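Histone deacetylase complex subunit SAP18 (PDB 4A6Q) enhances transcriptional repression by SIN3-HDAC1 as a corepressor subunit and is an auxiliary component of the splicing-dependent exon junction complex on mRNA. Local coordinates at residues A[28-33]-A[125-130]; A[41-46]-A[90-95]; A[56-61]-A[67-72]; A[71-76]-A[135-140]; A[107-112]-A[116-121]. All coordinates share one frame; numbering follows the deposited sequence. Where two conformers were deposited one is given.

Interaction 1 of 5, residues A[28-33]-A[125-130]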
# COMPACT_ATOMS: atom_id res chain seq x y z
N LEU A 28 4.15 13.37 -0.87
CA LEU A 28 5.05 12.48 -0.19
C LEU A 28 5.81 11.64 -1.22
O LEU A 28 5.33 11.45 -2.35
CB LEU A 28 4.28 11.56 0.76
CG LEU A 28 3.22 10.61 0.20
CD1 LEU A 28 3.84 9.21 0.03
CD2 LEU A 28 2.00 10.53 1.09
N LEU A 29 6.98 11.19 -0.85
CA LEU A 29 7.75 10.30 -1.71
C LEU A 29 7.45 8.88 -1.27
O LEU A 29 7.79 8.48 -0.15
CB LEU A 29 9.27 10.63 -1.68
CG LEU A 29 10.12 9.95 -2.77
CD1 LEU A 29 11.44 10.70 -3.02
CD2 LEU A 29 10.41 8.52 -2.41
N LEU A 30 6.81 8.11 -2.15
CA LEU A 30 6.41 6.73 -1.87
C LEU A 30 7.41 5.77 -2.53
O LEU A 30 7.66 5.88 -3.70
CB LEU A 30 5.03 6.51 -2.47
CG LEU A 30 4.42 5.10 -2.36
CD1 LEU A 30 4.18 4.78 -0.89
CD2 LEU A 30 3.16 4.99 -3.19
N ARG A 31 7.96 4.84 -1.75
CA ARG A 31 8.91 3.84 -2.27
C ARG A 31 8.15 2.53 -2.46
O ARG A 31 7.59 1.98 -1.49
CB ARG A 31 10.06 3.67 -1.28
CG ARG A 31 10.85 5.00 -1.05
CD ARG A 31 11.96 4.83 -0.02
NE ARG A 31 13.03 3.98 -0.52
CZ ARG A 31 14.11 3.62 0.17
NH1 ARG A 31 14.27 4.03 1.43
NH2 ARG A 31 15.01 2.83 -0.39
N VAL A 32 8.09 2.07 -3.70
CA VAL A 32 7.30 0.89 -4.06
C VAL A 32 8.23 -0.21 -4.52
O VAL A 32 9.09 0.01 -5.37
CB VAL A 32 6.37 1.24 -5.23
CG1 VAL A 32 5.53 0.04 -5.64
CG2 VAL A 32 5.45 2.40 -4.82
N PHE A 33 8.09 -1.39 -3.92
CA PHE A 33 8.87 -2.53 -4.31
C PHE A 33 7.91 -3.50 -4.95
O PHE A 33 6.73 -3.51 -4.59
CB PHE A 33 9.53 -3.14 -3.06
CG PHE A 33 10.47 -2.16 -2.38
CD1 PHE A 33 10.01 -1.28 -1.43
CD2 PHE A 33 11.82 -2.11 -2.75
CE1 PHE A 33 10.86 -0.37 -0.83
CE2 PHE A 33 12.68 -1.22 -2.14
CZ PHE A 33 12.19 -0.32 -1.20
N GLN A 125 -5.64 2.88 5.22
CA GLN A 125 -4.91 1.72 5.75
C GLN A 125 -3.84 2.14 6.77
O GLN A 125 -2.98 1.34 7.12
CB GLN A 125 -4.28 0.93 4.60
CG GLN A 125 -5.28 0.52 3.55
CD GLN A 125 -6.36 -0.34 4.13
OE1 GLN A 125 -6.07 -1.42 4.69
NE2 GLN A 125 -7.63 0.11 4.04
N LYS A 126 -3.91 3.39 7.22
CA LYS A 126 -2.97 3.99 8.18
C LYS A 126 -1.51 3.91 7.74
O LYS A 126 -0.60 3.74 8.55
CB LYS A 126 -3.19 3.39 9.55
CG LYS A 126 -4.64 3.52 9.90
CD LYS A 126 -4.80 4.21 11.17
CE LYS A 126 -4.60 3.20 12.21
NZ LYS A 126 -4.78 3.82 13.55
N PHE A 127 -1.31 4.04 6.45
CA PHE A 127 0.02 4.22 5.89
C PHE A 127 0.67 5.42 6.55
O PHE A 127 0.01 6.43 6.82
CB PHE A 127 -0.10 4.46 4.37
CG PHE A 127 1.21 4.68 3.71
CD1 PHE A 127 1.99 3.62 3.32
CD2 PHE A 127 1.65 5.98 3.50
CE1 PHE A 127 3.22 3.84 2.71
CE2 PHE A 127 2.86 6.21 2.92
CZ PHE A 127 3.64 5.14 2.53
N GLN A 128 1.97 5.31 6.81
CA GLN A 128 2.75 6.44 7.32
C GLN A 128 3.94 6.65 6.45
O GLN A 128 4.52 5.71 5.91
CB GLN A 128 3.21 6.16 8.76
CG GLN A 128 2.03 6.10 9.70
CD GLN A 128 2.40 5.95 11.16
OE1 GLN A 128 1.59 6.24 12.02
NE2 GLN A 128 3.61 5.50 11.43
N ILE A 129 4.34 7.91 6.30
CA ILE A 129 5.56 8.22 5.59
C ILE A 129 6.64 7.46 6.31
O ILE A 129 6.68 7.46 7.53
CB ILE A 129 5.87 9.76 5.63
CG1 ILE A 129 5.32 10.43 4.39
CG2 ILE A 129 7.35 10.03 5.74
CD1 ILE A 129 3.85 10.34 4.31
N GLY A 130 7.50 6.79 5.56
CA GLY A 130 8.51 5.99 6.21
C GLY A 130 8.21 4.53 5.95
O GLY A 130 9.11 3.68 5.99
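Leu-28 and Leu-30, two residues apart on strand 28-33, meet Phe-127 and Ile-129 of the 125-130 loop through apolar contacts alone. The aromatic part rests on Leu-30, whose CD1 comes within 3.5 Å of Phe-127 CZ. This methyl approaches the ring at a slant, neither squarely over it nor in line with it. Phe-127 can reach inward because its CG lies anti to the backbone N (chi1 179°), which carries the ring from the loop toward the strand. Leu-28 adds a looser touch, its CD1 lying 4.3 Å from Phe-127 CE2.

The aliphatic part lies farther out, where Ile-129 CD1 packs 3.7 Å from Leu-28 CD2 and also reaches Leu-28 CB. Phe-127 is buried, whereas Ile-129 is exposed.

The loop lies against an inner strand of the ubiquitin-like sheet, 28-35, between 56-60 and 132-138. Leu-30 also touches Leu-69 of helix 66-76, and Phe-127 packs on Ile-91 of strand 86-94, joining the loop to the core.

Interaction 2 of 5, residues A[41-46]-A[90-95]; sequences HRMDEF and AIVFMD
Val-92, on a strand of the ubiquitin-like sheet, receives the side chains of Met-43, which opens a short 3-10 segment, and Phe-46 just after it, in the loop between strands 28-35 and 56-60. One interaction is CH-pi: Val-92 CG1 sits 4.0 Å from the centroid of the Phe-46 ring and only 8° off its normal, so the methyl lies over the middle of one face. The other is aliphatic. Met-43, a selenomethionine, bends at chi2 and chi3 to meet the valine tip to tip, its SE 4.0 Å from Val-92 CG1, with CE nearest CG2. Both valine methyls are engaged.

Several polar bonds lie within the 41-46 segment. Phe-46 N binds Met-43 O, while Arg-42 N donates to Glu-45 OE2. Tyr-132 and an edge-to-face Phe-33 also meet the Phe-46 ring, tying it into the core. On the exposed flank, Arg-42 grips the Asp-44 carboxylate side-on: NE binds OD1 at 3.2 Å and NH2 binds OD2 at 3.0 Å, each oxygen using its syn lone pair.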
# COMPACT_ATOMS: atom_id res chain seq x y z
N HIS A 41 7.74 -9.72 -1.03
CA HIS A 41 9.07 -9.78 -0.49
C HIS A 41 9.00 -10.30 0.95
O HIS A 41 8.06 -10.00 1.70
CB HIS A 41 9.75 -8.40 -0.49
CG HIS A 41 10.23 -7.94 -1.83
ND1 HIS A 41 9.59 -6.96 -2.56
CD2 HIS A 41 11.32 -8.30 -2.56
CE1 HIS A 41 10.25 -6.75 -3.68
NE2 HIS A 41 11.28 -7.56 -3.72
N ARG A 42 10.01 -11.07 1.33
CA ARG A 42 10.12 -11.54 2.70
C ARG A 42 10.70 -10.43 3.58
O ARG A 42 11.41 -9.55 3.09
CB ARG A 42 11.02 -12.76 2.74
CG ARG A 42 10.42 -13.93 2.01
CD ARG A 42 11.30 -15.16 2.14
NE ARG A 42 12.67 -14.72 1.96
CZ ARG A 42 13.21 -14.41 0.79
NH1 ARG A 42 12.51 -14.55 -0.34
NH2 ARG A 42 14.45 -13.99 0.74
N MSE A 43 10.41 -10.47 4.88
CA MSE A 43 10.90 -9.40 5.77
C MSE A 43 12.41 -9.43 5.95
O MSE A 43 13.02 -8.39 6.24
CB MSE A 43 10.15 -9.42 7.10
CG MSE A 43 8.67 -9.14 6.97
SE MSE A 43 8.48 -7.40 6.20
CE MSE A 43 8.18 -7.91 4.36
N ASP A 44 13.04 -10.59 5.71
CA ASP A 44 14.50 -10.64 5.70
C ASP A 44 15.11 -9.78 4.59
O ASP A 44 16.28 -9.41 4.66
CB ASP A 44 15.03 -12.09 5.68
CG ASP A 44 14.40 -12.94 4.59
OD1 ASP A 44 13.28 -13.46 4.80
OD2 ASP A 44 15.03 -13.12 3.52
N GLU A 45 14.32 -9.44 3.58
CA GLU A 45 14.81 -8.60 2.49
C GLU A 45 14.77 -7.12 2.89
O GLU A 45 15.24 -6.27 2.14
CB GLU A 45 14.02 -8.84 1.19
CG GLU A 45 14.12 -10.26 0.60
CD GLU A 45 13.39 -10.44 -0.72
OE1 GLU A 45 13.95 -10.04 -1.77
OE2 GLU A 45 12.25 -10.97 -0.72
N PHE A 46 14.19 -6.82 4.05
CA PHE A 46 14.14 -5.44 4.57
C PHE A 46 14.95 -5.27 5.86
O PHE A 46 14.87 -4.23 6.54
CB PHE A 46 12.67 -5.00 4.78
CG PHE A 46 11.93 -4.76 3.50
CD1 PHE A 46 11.97 -3.52 2.89
CD2 PHE A 46 11.18 -5.78 2.90
CE1 PHE A 46 11.31 -3.28 1.73
CE2 PHE A 46 10.53 -5.53 1.73
CZ PHE A 46 10.59 -4.30 1.14
N ALA A 90 0.70 -4.68 -0.19
CA ALA A 90 0.96 -4.81 1.23
C ALA A 90 1.76 -3.61 1.70
O ALA A 90 2.53 -3.07 0.92
CB ALA A 90 1.74 -6.08 1.52
N ILE A 91 1.59 -3.22 2.96
CA ILE A 91 2.42 -2.15 3.55
C ILE A 91 3.48 -2.81 4.40
O ILE A 91 3.20 -3.74 5.18
CB ILE A 91 1.55 -1.23 4.40
CG1 ILE A 91 0.62 -0.41 3.52
CG2 ILE A 91 2.47 -0.25 5.15
CD1 ILE A 91 -0.51 0.34 4.30
N VAL A 92 4.73 -2.41 4.17
CA VAL A 92 5.88 -2.88 4.94
C VAL A 92 6.27 -1.76 5.89
O VAL A 92 6.55 -0.65 5.44
CB VAL A 92 7.05 -3.23 3.98
CG1 VAL A 92 8.30 -3.67 4.79
CG2 VAL A 92 6.61 -4.32 2.97
N PHE A 93 6.28 -2.03 7.19
CA PHE A 93 6.40 -0.99 8.19
C PHE A 93 7.30 -1.43 9.32
O PHE A 93 7.47 -2.60 9.59
CB PHE A 93 5.02 -0.55 8.73
CG PHE A 93 4.19 -1.65 9.38
CD1 PHE A 93 3.53 -2.58 8.60
CD2 PHE A 93 3.99 -1.67 10.77
CE1 PHE A 93 2.73 -3.58 9.16
CE2 PHE A 93 3.18 -2.66 11.34
CZ PHE A 93 2.55 -3.62 10.53
N MSE A 94 7.90 -0.46 9.97
CA MSE A 94 8.86 -0.78 11.03
C MSE A 94 8.27 -1.59 12.17
O MSE A 94 7.19 -1.30 12.69
CB MSE A 94 9.51 0.50 11.56
CG MSE A 94 10.58 1.02 10.63
SE MSE A 94 11.55 2.55 11.36
CE MSE A 94 10.04 3.55 12.09
N ASP A 95 9.00 -2.63 12.56
CA ASP A 95 8.63 -3.48 13.69
C ASP A 95 9.05 -2.76 14.97
O ASP A 95 10.23 -2.46 15.16
CB ASP A 95 9.34 -4.82 13.49
CG ASP A 95 8.91 -5.89 14.47
OD1 ASP A 95 8.39 -5.58 15.57
OD2 ASP A 95 9.13 -7.07 14.11

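Interaction 3 of 5, residues A[56-61]-A[67-72]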
# COMPACT_ATOMS: atom_id res chain seq x y z
N LEU A 56 10.56 1.47 -7.29
CA LEU A 56 9.96 2.54 -8.06
C LEU A 56 9.60 3.64 -7.08
O LEU A 56 8.97 3.38 -6.07
CB LEU A 56 8.68 2.02 -8.73
CG LEU A 56 7.72 3.01 -9.37
CD1 LEU A 56 8.48 3.76 -10.42
CD2 LEU A 56 6.51 2.29 -9.98
N GLN A 57 9.98 4.88 -7.36
CA GLN A 57 9.61 5.98 -6.47
C GLN A 57 8.56 6.86 -7.10
O GLN A 57 8.63 7.14 -8.30
CB GLN A 57 10.86 6.81 -6.07
CG GLN A 57 11.75 5.98 -5.19
CD GLN A 57 12.94 6.73 -4.64
OE1 GLN A 57 13.10 7.94 -4.87
NE2 GLN A 57 13.77 6.03 -3.88
N ILE A 58 7.58 7.29 -6.29
CA ILE A 58 6.42 8.02 -6.81
C ILE A 58 6.12 9.19 -5.88
O ILE A 58 6.25 9.06 -4.68
CB ILE A 58 5.17 7.09 -6.83
CG1 ILE A 58 5.36 6.00 -7.90
CG2 ILE A 58 3.86 7.85 -7.04
CD1 ILE A 58 4.25 4.94 -7.88
N TYR A 59 5.80 10.36 -6.46
CA TYR A 59 5.28 11.46 -5.66
C TYR A 59 3.77 11.34 -5.67
O TYR A 59 3.15 11.31 -6.75
CB TYR A 59 5.64 12.80 -6.32
CG TYR A 59 7.07 13.22 -6.18
CD1 TYR A 59 7.69 13.22 -4.95
CD2 TYR A 59 7.80 13.61 -7.30
CE1 TYR A 59 9.03 13.63 -4.82
CE2 TYR A 59 9.11 14.00 -7.18
CZ TYR A 59 9.71 14.01 -5.95
OH TYR A 59 11.02 14.40 -5.85
N THR A 60 3.16 11.33 -4.49
CA THR A 60 1.72 11.15 -4.40
C THR A 60 1.24 11.76 -3.10
O THR A 60 1.97 12.52 -2.46
CB THR A 60 1.34 9.65 -4.55
OG1 THR A 60 -0.09 9.51 -4.75
CG2 THR A 60 1.79 8.81 -3.34
N TRP A 61 0.01 11.44 -2.72
CA TRP A 61 -0.63 12.00 -1.53
C TRP A 61 -1.32 10.89 -0.72
O TRP A 61 -1.41 9.76 -1.17
CB TRP A 61 -1.65 13.07 -1.93
CG TRP A 61 -1.04 14.29 -2.55
CD1 TRP A 61 -0.67 15.47 -1.91
CD2 TRP A 61 -0.72 14.46 -3.93
NE1 TRP A 61 -0.14 16.34 -2.84
CE2 TRP A 61 -0.15 15.75 -4.08
CE3 TRP A 61 -0.86 13.65 -5.07
CZ2 TRP A 61 0.27 16.25 -5.31
CZ3 TRP A 61 -0.43 14.13 -6.27
CH2 TRP A 61 0.13 15.42 -6.40
N LYS A 67 -5.82 1.81 -7.50
CA LYS A 67 -5.90 1.93 -8.96
C LYS A 67 -4.99 3.02 -9.51
O LYS A 67 -4.34 2.87 -10.55
CB LYS A 67 -7.34 2.23 -9.41
CG LYS A 67 -8.16 1.05 -9.86
CD LYS A 67 -7.48 0.10 -10.86
CE LYS A 67 -8.48 -0.98 -11.29
NZ LYS A 67 -7.98 -1.91 -12.35
N GLU A 68 -4.90 4.14 -8.78
CA GLU A 68 -4.01 5.21 -9.20
C GLU A 68 -2.58 4.71 -9.22
O GLU A 68 -1.79 5.04 -10.11
CB GLU A 68 -4.15 6.38 -8.21
CG GLU A 68 -3.31 7.58 -8.53
CD GLU A 68 -3.58 8.77 -7.61
OE1 GLU A 68 -4.34 8.62 -6.62
OE2 GLU A 68 -3.07 9.87 -7.95
N LEU A 69 -2.21 3.95 -8.19
CA LEU A 69 -0.85 3.45 -8.12
C LEU A 69 -0.55 2.38 -9.14
O LEU A 69 0.54 2.35 -9.69
CB LEU A 69 -0.54 2.97 -6.69
CG LEU A 69 -0.67 4.12 -5.67
CD1 LEU A 69 -0.56 3.55 -4.26
CD2 LEU A 69 0.44 5.19 -5.90
N THR A 70 -1.50 1.50 -9.43
CA THR A 70 -1.19 0.49 -10.43
C THR A 70 -1.03 1.09 -11.82
O THR A 70 -0.27 0.59 -12.62
CB THR A 70 -2.23 -0.63 -10.52
OG1 THR A 70 -3.43 -0.11 -11.05
CG2 THR A 70 -2.47 -1.28 -9.17
N SER A 71 -1.72 2.20 -12.10
CA SER A 71 -1.53 2.89 -13.36
C SER A 71 -0.08 3.31 -13.56
O SER A 71 0.47 3.19 -14.66
CB SER A 71 -2.45 4.11 -13.46
OG SER A 71 -2.42 4.63 -14.78
N LEU A 72 0.56 3.79 -12.49
CA LEU A 72 1.97 4.17 -12.58
C LEU A 72 2.90 2.96 -12.76
O LEU A 72 3.90 3.03 -13.48
CB LEU A 72 2.38 4.99 -11.36
CG LEU A 72 1.61 6.32 -11.27
CD1 LEU A 72 1.79 6.97 -9.91
CD2 LEU A 72 2.05 7.26 -12.35
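The carboxylate of Glu-68 and the hydroxyl of Thr-60 lie near each other at the polar margin of this strand-helix contact, with no aromatic ring packed between the segments. Glu-68 OE2 stands 4.4 Å from Thr-60 OG1, a separation too long for a bond. The carboxylate finds its stronger partner in Arg-22, which forms a salt bridge with OE2. At the opposite end of the strand segment, the methyl CD2 of Leu-56 approaches the Leu-72 carbonyl, 4.4 Å from its O.

Between these margins lies the apolar centre. Leu-72 CD1 nestles against two branches of Ile-58, 3.6 Å from CG2 and 3.8 Å from CD1. Ile-58 can offer both because CG1 is anti to the carbonyl carbon (chi1 -69°) and the chain then runs extended, so that CD1 projects toward the helix. The same CD1 lies 4.3 Å from Leu-69 CD2, a turn of helix away from Leu-72.

The segment axes pass 10.6 Å apart at 135°, as the helix turns back across the sheet after strand 56-60 in the beta-grasp manner. Leu-56, Ile-58 and Thr-60 all point to the helix, and Tyr-59 points away. Such a surface makes the contact mainly hydrophobic: methyl groups fill the centre, and charge is kept to the rim, where Arg-22 probably balances Glu-68.

Interaction 4 of 5, residues A[71-76]-A[135-140]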
# COMPACT_ATOMS: atom_id res chain seq x y z
N SER A 71 -1.72 2.20 -12.10
CA SER A 71 -1.53 2.89 -13.36
C SER A 71 -0.08 3.31 -13.56
O SER A 71 0.47 3.19 -14.66
CB SER A 71 -2.45 4.11 -13.46
OG SER A 71 -2.42 4.63 -14.78
N LEU A 72 0.56 3.79 -12.49
CA LEU A 72 1.97 4.17 -12.58
C LEU A 72 2.90 2.96 -12.76
O LEU A 72 3.90 3.03 -13.48
CB LEU A 72 2.38 4.99 -11.36
CG LEU A 72 1.61 6.32 -11.27
CD1 LEU A 72 1.79 6.97 -9.91
CD2 LEU A 72 2.05 7.26 -12.35
N VAL A 73 2.59 1.87 -12.07
CA VAL A 73 3.38 0.66 -12.21
C VAL A 73 3.30 0.16 -13.66
O VAL A 73 4.31 -0.25 -14.24
CB VAL A 73 2.89 -0.41 -11.21
CG1 VAL A 73 3.60 -1.78 -11.43
CG2 VAL A 73 3.13 0.06 -9.79
N LYS A 74 2.12 0.25 -14.26
CA LYS A 74 1.97 -0.20 -15.65
C LYS A 74 2.80 0.59 -16.68
O LYS A 74 3.17 0.05 -17.72
CB LYS A 74 0.50 -0.19 -16.04
CG LYS A 74 -0.30 -1.27 -15.40
CD LYS A 74 -1.76 -0.90 -15.44
CE LYS A 74 -2.56 -1.85 -14.65
NZ LYS A 74 -3.99 -1.44 -14.67
N GLU A 75 3.06 1.86 -16.38
CA GLU A 75 3.94 2.70 -17.20
C GLU A 75 5.33 2.09 -17.34
O GLU A 75 5.95 2.21 -18.39
CB GLU A 75 4.07 4.13 -16.62
CG GLU A 75 2.78 4.98 -16.68
CD GLU A 75 2.88 6.39 -16.04
OE1 GLU A 75 3.94 6.80 -15.49
OE2 GLU A 75 1.86 7.10 -16.08
N VAL A 76 5.85 1.49 -16.26
CA VAL A 76 7.22 0.98 -16.33
C VAL A 76 7.30 -0.51 -16.60
O VAL A 76 8.34 -0.99 -17.03
CB VAL A 76 8.06 1.28 -15.06
CG1 VAL A 76 8.56 2.72 -15.10
CG2 VAL A 76 7.26 1.01 -13.83
N ILE A 135 4.26 -4.62 -3.86
CA ILE A 135 3.21 -5.10 -4.76
C ILE A 135 3.66 -6.39 -5.42
O ILE A 135 4.65 -6.42 -6.13
CB ILE A 135 2.89 -4.06 -5.86
CG1 ILE A 135 2.65 -2.69 -5.25
CG2 ILE A 135 1.69 -4.55 -6.71
CD1 ILE A 135 2.44 -1.62 -6.33
N ALA A 136 2.92 -7.47 -5.16
CA ALA A 136 3.21 -8.74 -5.80
C ALA A 136 2.33 -8.82 -7.05
O ALA A 136 1.10 -8.78 -6.95
CB ALA A 136 2.89 -9.89 -4.84
N ILE A 137 2.96 -8.90 -8.22
CA ILE A 137 2.22 -8.87 -9.48
C ILE A 137 2.19 -10.30 -10.01
O ILE A 137 3.23 -10.96 -10.07
CB ILE A 137 2.89 -7.94 -10.49
CG1 ILE A 137 3.05 -6.54 -9.88
CG2 ILE A 137 2.05 -7.86 -11.79
CD1 ILE A 137 3.85 -5.56 -10.76
N THR A 138 1.01 -10.78 -10.37
CA THR A 138 0.89 -12.14 -10.91
C THR A 138 0.09 -12.11 -12.21
O THR A 138 -0.71 -11.22 -12.44
CB THR A 138 0.24 -13.11 -9.92
OG1 THR A 138 -0.99 -12.57 -9.45
CG2 THR A 138 1.15 -13.38 -8.71
N PRO A 139 0.36 -13.06 -13.11
CA PRO A 139 -0.30 -13.03 -14.41
C PRO A 139 -1.77 -13.44 -14.32
O PRO A 139 -2.22 -13.93 -13.28
CB PRO A 139 0.51 -14.05 -15.24
CG PRO A 139 1.09 -14.97 -14.24
CD PRO A 139 1.32 -14.17 -12.99
N PRO A 140 -2.53 -13.23 -15.41
CA PRO A 140 -3.96 -13.55 -15.45
C PRO A 140 -4.27 -14.99 -15.09
O PRO A 140 -3.48 -15.91 -15.39
CB PRO A 140 -4.31 -13.33 -16.92
CG PRO A 140 -3.35 -12.26 -17.35
CD PRO A 140 -2.08 -12.54 -16.64
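Val-73 and Ile-135 mark the nearest approach of the two backbones, with their CA atoms 9.4 Å apart, a separation bridged wholly by side chains. Around Val-73 the chain is helical, and its carbonyl O accepts a bond of 3.1 Å from Val-76 N, three residues on. Residues 135-138 are extended and belong to strand 132-138, so Ile-135 and Ile-137 point to the helix while Ala-136 faces the other way. Both isoleucines also carry backbone bonds to Thr-35 of the neighbouring parallel strand.

Val-73 divides its two methyls between the isoleucines. CG1, anti to the backbone N (chi1 174°), meets Ile-137 end on, 3.8 Å from CD1. CG2 takes the other partner, lying 3.9 Å from Ile-135 CD1, and here the two side chains slide past each other in opposite directions. Each isoleucine touches with its outermost carbon, since both run extended at chi2 and lift CD1 away from the sheet.

Phe-89 and Val-32 also touch Ile-135, whereas Phe-87 packs on Ile-137, and Val-73 also touches Leu-56 of strand 56-60. An isopropyl alcohol, probably from the crystallisation liquor, lies about 4 Å from the Ile-137 side chain. With branched aliphatic groups on both sides and all three residues buried, the contact probably depends on close packing and on exclusion of water, and joins helix 66-76 to the sheet interior.

Interaction 5 of 5, residues A[107-112]-A[116-121]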
# COMPACT_ATOMS: atom_id res chain seq x y z
N GLY A 107 -4.91 -5.15 0.13
CA GLY A 107 -5.93 -5.21 -0.93
C GLY A 107 -5.33 -5.52 -2.27
O GLY A 107 -4.11 -5.63 -2.42
N SER A 108 -6.19 -5.69 -3.29
CA SER A 108 -5.69 -6.03 -4.61
C SER A 108 -6.54 -5.41 -5.70
O SER A 108 -7.69 -5.02 -5.47
CB SER A 108 -5.63 -7.54 -4.84
OG SER A 108 -6.91 -8.10 -4.75
N THR A 109 -5.94 -5.32 -6.86
CA THR A 109 -6.63 -4.83 -8.05
C THR A 109 -6.27 -5.74 -9.23
O THR A 109 -5.38 -6.58 -9.15
CB THR A 109 -6.19 -3.42 -8.44
OG1 THR A 109 -4.80 -3.42 -8.74
CG2 THR A 109 -6.48 -2.39 -7.36
N MSE A 110 -7.00 -5.58 -10.34
CA MSE A 110 -6.76 -6.37 -11.52
C MSE A 110 -6.88 -5.50 -12.76
O MSE A 110 -7.79 -4.69 -12.88
CB MSE A 110 -7.78 -7.49 -11.57
CG MSE A 110 -7.72 -8.25 -12.82
SE MSE A 110 -8.85 -9.74 -12.60
CE MSE A 110 -7.66 -10.85 -11.50
N SER A 111 -5.93 -5.66 -13.68
CA SER A 111 -5.96 -4.90 -14.93
C SER A 111 -7.23 -5.13 -15.72
O SER A 111 -7.58 -6.27 -15.99
CB SER A 111 -4.77 -5.30 -15.80
OG SER A 111 -3.59 -4.78 -15.25
N GLY A 112 -7.92 -4.05 -16.08
CA GLY A 112 -9.08 -4.17 -16.95
C GLY A 112 -10.34 -4.62 -16.23
O GLY A 112 -11.34 -4.93 -16.87
N THR A 116 -13.38 -4.36 -5.69
CA THR A 116 -13.85 -3.72 -4.48
C THR A 116 -12.78 -2.91 -3.76
O THR A 116 -13.14 -2.08 -2.91
CB THR A 116 -14.45 -4.72 -3.48
OG1 THR A 116 -13.53 -5.80 -3.28
CG2 THR A 116 -15.78 -5.26 -4.02
N ASP A 117 -11.50 -3.11 -4.11
CA ASP A 117 -10.43 -2.36 -3.42
C ASP A 117 -9.88 -1.25 -4.30
O ASP A 117 -8.89 -0.60 -3.92
CB ASP A 117 -9.25 -3.26 -3.01
CG ASP A 117 -9.64 -4.37 -2.07
OD1 ASP A 117 -10.62 -4.20 -1.31
OD2 ASP A 117 -8.95 -5.41 -2.09
N ASP A 118 -10.49 -1.00 -5.46
CA ASP A 118 -9.92 -0.04 -6.40
C ASP A 118 -9.73 1.36 -5.79
O ASP A 118 -8.75 2.06 -6.10
CB ASP A 118 -10.80 0.11 -7.63
CG ASP A 118 -10.77 -1.11 -8.51
OD1 ASP A 118 -10.05 -2.08 -8.21
OD2 ASP A 118 -11.48 -1.05 -9.54
N SER A 119 -10.68 1.76 -4.95
CA SER A 119 -10.65 3.10 -4.36
C SER A 119 -10.05 3.12 -2.95
O SER A 119 -10.14 4.13 -2.24
CB SER A 119 -12.07 3.67 -4.29
OG SER A 119 -12.84 2.93 -3.36
N MSE A 120 -9.49 2.00 -2.52
CA MSE A 120 -8.81 1.97 -1.25
C MSE A 120 -7.60 2.89 -1.22
O MSE A 120 -6.73 2.83 -2.09
CB MSE A 120 -8.38 0.54 -0.92
CG MSE A 120 -7.56 0.46 0.35
SE MSE A 120 -7.01 -1.34 0.70
CE MSE A 120 -8.72 -2.07 1.14
N THR A 121 -7.52 3.73 -0.19
CA THR A 121 -6.46 4.73 -0.13
C THR A 121 -5.40 4.39 0.88
O THR A 121 -5.60 3.61 1.83
CB THR A 121 -7.03 6.09 0.33
OG1 THR A 121 -7.60 5.94 1.61
CG2 THR A 121 -8.08 6.61 -0.65
O HOH W 1 -10.07 -4.18 -6.37
O HOH W 2 -10.05 -7.26 -4.21
O HOH W 3 -9.44 -3.96 -10.06
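Asp-117 OD2 is gripped twice: Ser-108 N donates to it at 3.0 Å, with an N-H...O angle of 158°, and water 2 donates from 3.0 Å. The backbone bond uses the anti lone pair of the oxygen. Gly-107 lies so close that a CB there would stand 2.9 Å from Asp-117 OD2, which probably favours glycine here.

Two further waters bridge the segments. Water 1 donates to Ser-108 O at 2.7 Å and to Asp-118 OD1 at 2.8 Å, so both its protons go to protein oxygens, and it accepts the N-H of Asp-117. Water 3 accepts from Met-110 N at 2.9 Å and lies beside the same Asp-118 OD1, while Asp-118 OD2 binds Gly-115 N. Replacing Asp-117 by an alanine would probably leave Ser-108 N without its acceptor and water 2 free to shift.

The type I turn 117-120, closed by Met-120 N bonding Asp-117 O, lies beside edge strand 101-110. That strand pairs with 86-94 through Gly-107 and Thr-109; Thr-109 also touches Leu-66 and Thr-70 of helix 66-76, whose Lys-67 is backbone-bonded to Asp-118.

Overall arrangement
From the N terminus, strand 28-33 opens the widest of the nested loops, closed by interaction 1 at 125-130. Inside it, interaction 2 joins 41-46 to 90-95 and encloses interaction 3, the short link from 56-61 to 67-72. Interaction 4 starts on the helix where interaction 3 ends, sharing Ser-71 and Leu-72, and runs to 135-140, crossing interactions 1 and 2. Interaction 5 follows interactions 2 and 3 in series and nests within 1 and 4. Together they tie helix 66-76 to edge strand 56-60 and inner strand 132-138, and fasten three loops to the five-stranded sheet. Interactions 2 and 5 lie on opposite sides of the chain's centre, their centres about 21 Å apart.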